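Local coordinates for DUF985 domain-containing protein (Shewanella oneidensis, PDB 1YUD), which is of unknown function but belongs to the cupin superfamily, whose members share a beta-barrel fold that often binds metals or small molecules, at residues H26-R37 / W49-E60. Numbering follows the deposited sequence.
Sequences HVEGGFYRSSYR and WSSIYFLLRTGE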
loop_
_atom_site.group_PDB
_atom_site.type_symbol
_atom_site.label_atom_id
_atom_site.label_comp_id
_atom_site.label_asym_id
_atom_site.label_seq_id
_atom_site.Cartn_x
_atom_site.Cartn_y
_atom_site.Cartn_z
ATOM N N HIS A 26 13.858 1.827 -13.196
ATOM C CA HIS A 26 12.753 2.696 -13.585
ATOM C C HIS A 26 13.370 3.920 -14.245
ATOM O O HIS A 26 14.416 4.394 -13.813
ATOM C CB HIS A 26 11.938 3.125 -12.364
ATOM C CG HIS A 26 10.603 3.703 -12.712
ATOM N ND1 HIS A 26 9.980 4.662 -11.942
ATOM C CD2 HIS A 26 9.768 3.452 -13.747
ATOM C CE1 HIS A 26 8.819 4.977 -12.490
ATOM N NE2 HIS A 26 8.667 4.257 -13.587
ATOM N N VAL A 27 12.730 4.440 -15.284
ATOM C CA VAL A 27 13.284 5.590 -15.984
ATOM C C VAL A 27 13.589 6.762 -15.069
ATOM O O VAL A 27 14.483 7.560 -15.354
ATOM C CB VAL A 27 12.346 6.075 -17.106
ATOM C CG1 VAL A 27 11.053 6.588 -16.522
ATOM C CG2 VAL A 27 13.027 7.159 -17.913
ATOM N N GLU A 28 12.857 6.858 -13.966
ATOM C CA GLU A 28 13.040 7.955 -13.018
ATOM C C GLU A 28 14.083 7.607 -11.971
ATOM O O GLU A 28 14.401 8.418 -11.116
ATOM C CB GLU A 28 11.714 8.270 -12.310
ATOM C CG GLU A 28 11.408 7.348 -11.114
ATOM C CD GLU A 28 9.974 7.464 -10.596
ATOM O OE1 GLU A 28 9.718 7.056 -9.439
ATOM O OE2 GLU A 28 9.101 7.948 -11.352
ATOM N N GLY A 29 14.608 6.394 -12.040
ATOM C CA GLY A 29 15.586 5.955 -11.059
ATOM C C GLY A 29 15.032 4.792 -10.250
ATOM O O GLY A 29 13.876 4.390 -10.432
ATOM N N GLY A 30 15.853 4.247 -9.359
ATOM C CA GLY A 30 15.418 3.132 -8.534
ATOM C C GLY A 30 15.039 1.874 -9.299
ATOM O O GLY A 30 15.330 1.734 -10.492
ATOM N N PHE A 31 14.382 0.957 -8.596
ATOM C CA PHE A 31 13.942 -0.317 -9.153
ATOM C C PHE A 31 12.443 -0.512 -8.969
ATOM O O PHE A 31 11.871 -0.041 -7.996
ATOM C CB PHE A 31 14.697 -1.441 -8.464
ATOM C CG PHE A 31 16.157 -1.449 -8.774
ATOM C CD1 PHE A 31 16.610 -1.857 -10.026
ATOM C CD2 PHE A 31 17.084 -1.031 -7.830
ATOM C CE1 PHE A 31 17.970 -1.852 -10.335
ATOM C CE2 PHE A 31 18.451 -1.018 -8.124
ATOM C CZ PHE A 31 18.891 -1.432 -9.382
ATOM N N TYR A 32 11.806 -1.219 -9.895
ATOM C CA TYR A 32 10.369 -1.432 -9.804
ATOM C C TYR A 32 9.867 -2.682 -10.528
ATOM O O TYR A 32 10.612 -3.335 -11.253
ATOM C CB TYR A 32 9.646 -0.216 -10.361
ATOM C CG TYR A 32 9.285 -0.347 -11.815
ATOM C CD1 TYR A 32 7.998 -0.694 -12.201
ATOM C CD2 TYR A 32 10.224 -0.109 -12.810
ATOM C CE1 TYR A 32 7.649 -0.795 -13.544
ATOM C CE2 TYR A 32 9.885 -0.214 -14.168
ATOM C CZ TYR A 32 8.594 -0.555 -14.524
ATOM O OH TYR A 32 8.244 -0.652 -15.853
ATOM N N ARG A 33 8.585 -2.985 -10.332
ATOM C CA ARG A 33 7.913 -4.137 -10.944
ATOM C C ARG A 33 6.437 -3.970 -10.616
ATOM O O ARG A 33 6.087 -3.826 -9.447
ATOM C CB ARG A 33 8.406 -5.457 -10.326
ATOM C CG ARG A 33 8.278 -6.706 -11.221
ATOM C CD ARG A 33 6.878 -6.941 -11.812
ATOM N NE ARG A 33 6.955 -7.233 -13.248
ATOM C CZ ARG A 33 5.915 -7.397 -14.070
ATOM N NH1 ARG A 33 4.662 -7.311 -13.623
ATOM N NH2 ARG A 33 6.135 -7.628 -15.361
ATOM N N SER A 34 5.570 -3.974 -11.620
ATOM C CA SER A 34 4.147 -3.845 -11.348
ATOM C C SER A 34 3.708 -5.069 -10.579
ATOM O O SER A 34 4.163 -6.174 -10.843
ATOM C CB SER A 34 3.354 -3.762 -12.633
ATOM O OG SER A 34 3.872 -2.734 -13.450
ATOM N N SER A 35 2.830 -4.859 -9.610
ATOM C CA SER A 35 2.311 -5.933 -8.779
ATOM C C SER A 35 0.980 -6.341 -9.378
ATOM O O SER A 35 0.814 -7.471 -9.827
ATOM C CB SER A 35 2.114 -5.419 -7.358
ATOM O OG SER A 35 2.881 -4.235 -7.169
ATOM N N TYR A 36 0.031 -5.408 -9.385
ATOM C CA TYR A 36 -1.292 -5.661 -9.948
ATOM C C TYR A 36 -1.829 -4.409 -10.607
ATOM O O TYR A 36 -1.433 -3.294 -10.262
ATOM C CB TYR A 36 -2.292 -6.077 -8.872
ATOM C CG TYR A 36 -1.900 -7.267 -8.046
ATOM C CD1 TYR A 36 -0.965 -7.150 -7.026
ATOM C CD2 TYR A 36 -2.458 -8.514 -8.291
ATOM C CE1 TYR A 36 -0.590 -8.261 -6.262
ATOM C CE2 TYR A 36 -2.093 -9.625 -7.547
ATOM C CZ TYR A 36 -1.153 -9.498 -6.534
ATOM O OH TYR A 36 -0.733 -10.613 -5.833
ATOM N N ARG A 37 -2.719 -4.600 -11.572
ATOM C CA ARG A 37 -3.374 -3.482 -12.248
ATOM C C ARG A 37 -4.837 -3.800 -11.961
ATOM O O ARG A 37 -5.162 -4.915 -11.546
ATOM C CB ARG A 37 -3.148 -3.489 -13.772
ATOM C CG ARG A 37 -1.701 -3.636 -14.277
ATOM C CD ARG A 37 -0.773 -2.484 -13.885
ATOM N NE ARG A 37 -1.248 -1.151 -14.286
ATOM C CZ ARG A 37 -1.653 -0.815 -15.507
ATOM N NH1 ARG A 37 -1.655 -1.718 -16.475
ATOM N NH2 ARG A 37 -2.049 0.428 -15.764
ATOM N N TRP A 49 -6.932 1.494 -11.384
ATOM C CA TRP A 49 -5.738 1.639 -10.549
ATOM C C TRP A 49 -4.568 0.726 -10.943
ATOM O O TRP A 49 -4.675 -0.104 -11.847
ATOM C CB TRP A 49 -6.076 1.431 -9.068
ATOM C CG TRP A 49 -6.595 0.068 -8.690
ATOM C CD1 TRP A 49 -7.894 -0.283 -8.489
ATOM C CD2 TRP A 49 -5.820 -1.113 -8.444
ATOM N NE1 TRP A 49 -7.984 -1.603 -8.128
ATOM C CE2 TRP A 49 -6.724 -2.141 -8.093
ATOM C CE3 TRP A 49 -4.446 -1.404 -8.484
ATOM C CZ2 TRP A 49 -6.308 -3.440 -7.786
ATOM C CZ3 TRP A 49 -4.028 -2.697 -8.177
ATOM C CH2 TRP A 49 -4.962 -3.700 -7.833
ATOM N N SER A 50 -3.446 0.903 -10.252
ATOM C CA SER A 50 -2.234 0.128 -10.496
ATOM C C SER A 50 -1.263 0.219 -9.312
ATOM O O SER A 50 -1.159 1.254 -8.663
ATOM C CB SER A 50 -1.539 0.642 -11.761
ATOM O OG SER A 50 -1.230 2.019 -11.669
ATOM N N SER A 51 -0.562 -0.868 -9.023
ATOM C CA SER A 51 0.413 -0.871 -7.939
ATOM C C SER A 51 1.715 -1.479 -8.449
ATOM O O SER A 51 1.705 -2.376 -9.284
ATOM C CB SER A 51 -0.089 -1.695 -6.754
ATOM O OG SER A 51 0.954 -1.924 -5.816
ATOM N N ILE A 52 2.834 -0.979 -7.949
ATOM C CA ILE A 52 4.134 -1.476 -8.346
ATOM C C ILE A 52 4.980 -1.521 -7.101
ATOM O O ILE A 52 4.683 -0.852 -6.110
ATOM C CB ILE A 52 4.849 -0.528 -9.310
ATOM C CG1 ILE A 52 5.251 0.737 -8.554
ATOM C CG2 ILE A 52 3.960 -0.190 -10.484
ATOM C CD1 ILE A 52 6.070 1.712 -9.360
ATOM N N TYR A 53 6.026 -2.328 -7.136
ATOM C CA TYR A 53 6.934 -2.385 -6.019
ATOM C C TYR A 53 7.909 -1.268 -6.410
ATOM O O TYR A 53 7.817 -0.740 -7.520
ATOM C CB TYR A 53 7.627 -3.732 -6.004
ATOM C CG TYR A 53 6.807 -4.863 -5.441
ATOM C CD1 TYR A 53 6.669 -5.018 -4.063
ATOM C CD2 TYR A 53 6.233 -5.823 -6.268
ATOM C CE1 TYR A 53 5.988 -6.107 -3.518
ATOM C CE2 TYR A 53 5.550 -6.920 -5.733
ATOM C CZ TYR A 53 5.438 -7.055 -4.361
ATOM O OH TYR A 53 4.818 -8.146 -3.804
ATOM N N PHE A 54 8.814 -0.876 -5.521
ATOM C CA PHE A 54 9.769 0.180 -5.859
ATOM C C PHE A 54 10.861 0.217 -4.815
ATOM O O PHE A 54 10.625 0.580 -3.664
ATOM C CB PHE A 54 9.075 1.544 -5.953
ATOM C CG PHE A 54 9.952 2.635 -6.495
ATOM C CD1 PHE A 54 10.760 3.389 -5.654
ATOM C CD2 PHE A 54 9.958 2.926 -7.850
ATOM C CE1 PHE A 54 11.559 4.428 -6.157
ATOM C CE2 PHE A 54 10.754 3.964 -8.360
ATOM C CZ PHE A 54 11.554 4.715 -7.504
ATOM N N LEU A 55 12.068 -0.154 -5.231
ATOM C CA LEU A 55 13.186 -0.219 -4.313
ATOM C C LEU A 55 14.214 0.886 -4.473
ATOM O O LEU A 55 14.367 1.465 -5.542
ATOM C CB LEU A 55 13.848 -1.590 -4.436
ATOM C CG LEU A 55 14.984 -1.836 -3.456
ATOM C CD1 LEU A 55 14.917 -3.266 -2.950
ATOM C CD2 LEU A 55 16.311 -1.512 -4.134
ATOM N N LEU A 56 14.917 1.173 -3.385
ATOM C CA LEU A 56 15.932 2.212 -3.396
ATOM C C LEU A 56 17.186 1.763 -2.645
ATOM O O LEU A 56 17.104 1.307 -1.494
ATOM C CB LEU A 56 15.382 3.476 -2.745
ATOM C CG LEU A 56 15.655 4.774 -3.489
ATOM C CD1 LEU A 56 14.755 4.867 -4.724
ATOM C CD2 LEU A 56 15.401 5.940 -2.551
ATOM N N ARG A 57 18.338 1.884 -3.310
ATOM C CA ARG A 57 19.629 1.531 -2.715
ATOM C C ARG A 57 20.464 2.790 -2.555
ATOM O O ARG A 57 20.243 3.786 -3.243
ATOM C CB ARG A 57 20.397 0.547 -3.591
ATOM C CG ARG A 57 19.793 -0.835 -3.679
ATOM C CD ARG A 57 20.621 -1.731 -4.594
ATOM N NE ARG A 57 21.011 -1.035 -5.820
ATOM C CZ ARG A 57 21.499 -1.633 -6.902
ATOM N NH1 ARG A 57 21.833 -0.909 -7.966
ATOM N NH2 ARG A 57 21.639 -2.957 -6.924
ATOM N N THR A 58 21.439 2.716 -1.656
ATOM C CA THR A 58 22.334 3.829 -1.349
ATOM C C THR A 58 22.841 4.661 -2.527
ATOM O O THR A 58 23.315 5.784 -2.331
ATOM C CB THR A 58 23.550 3.351 -0.558
ATOM O OG1 THR A 58 23.114 2.608 0.585
ATOM C CG2 THR A 58 24.353 4.537 -0.086
ATOM N N GLY A 59 22.749 4.131 -3.742
ATOM C CA GLY A 59 23.204 4.894 -4.890
ATOM C C GLY A 59 22.054 5.485 -5.689
ATOM O O GLY A 59 22.248 6.326 -6.576
ATOM N N GLU A 60 20.843 5.051 -5.362
ATOM C CA GLU A 60 19.659 5.515 -6.070
ATOM C C GLU A 60 18.747 6.473 -5.281
ATOM O O GLU A 60 18.639 6.406 -4.049
ATOM C CB GLU A 60 18.846 4.294 -6.543
ATOM C CG GLU A 60 19.487 3.482 -7.669
ATOM C CD GLU A 60 19.343 4.155 -9.029
ATOM O OE1 GLU A 60 19.689 5.355 -9.138
ATOM O OE2 GLU A 60 18.887 3.493 -9.994
#
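Phe31 and Arg57 meet with the ring edge set against a guanidinium face: Phe31 CZ lies 3.3 Å from Arg57 NH1, and the two planes stand 84° apart. Because it is the guanidinium, not the ring, that offers its face, the geometry is not that of a stacked cation-pi pair. Phe31 CG sits beside the backbone N (chi1 -67°), which lays the ring alongside Leu55, with Phe31 CD2 3.8 Å from Leu55 CD2. Replacing Arg57 with an alanine would probably uncover the outer edge of the Phe31 ring and let it turn more readily. Beyond Phe31, on the other side of the sheet, the Phe54 ring reaches the turn 26-29: Glu28 OE1 stands 3.4 Å from Phe54 CE2, and His26 ND1 approaches the same carbon at the ring edge.

Phe31, Leu55 and Phe54 are positioned by the antiparallel pairing of strands 31-37 and 50-57, whose directions differ by 151°, whereas Glu28 and His26 are placed by their type I turn, closed by a bond from Gly29 N to His26 O. Phe31 and Leu55 form a hydrogen-bonded pair, with Phe31 N to Leu55 O at 3.1 Å and Leu55 N to Phe31 O at 2.8 Å. Farther along, Ser35 and Tyr36 both face Ser51 in a classic beta bulge; Ser35 N gives Ser51 O a nearly straight bond of 2.7 Å, while that from Tyr36 N is weak. Tyr36 CB also packs 3.7 Å from Trp49 CH2.

Helix 14-20 covers Phe31 and Leu55, whereas Gln108 of the second subunit accepts hydrogen bonds through OE1 from the hydroxyls of Ser35 and Ser51. The chemistry thus divides along this cupin hairpin: near Phe31 an aromatic ring packs against both an apolar leucine and a guanidinium face, and at the bulge serine hydroxyls tie the sheet to the dimer partner.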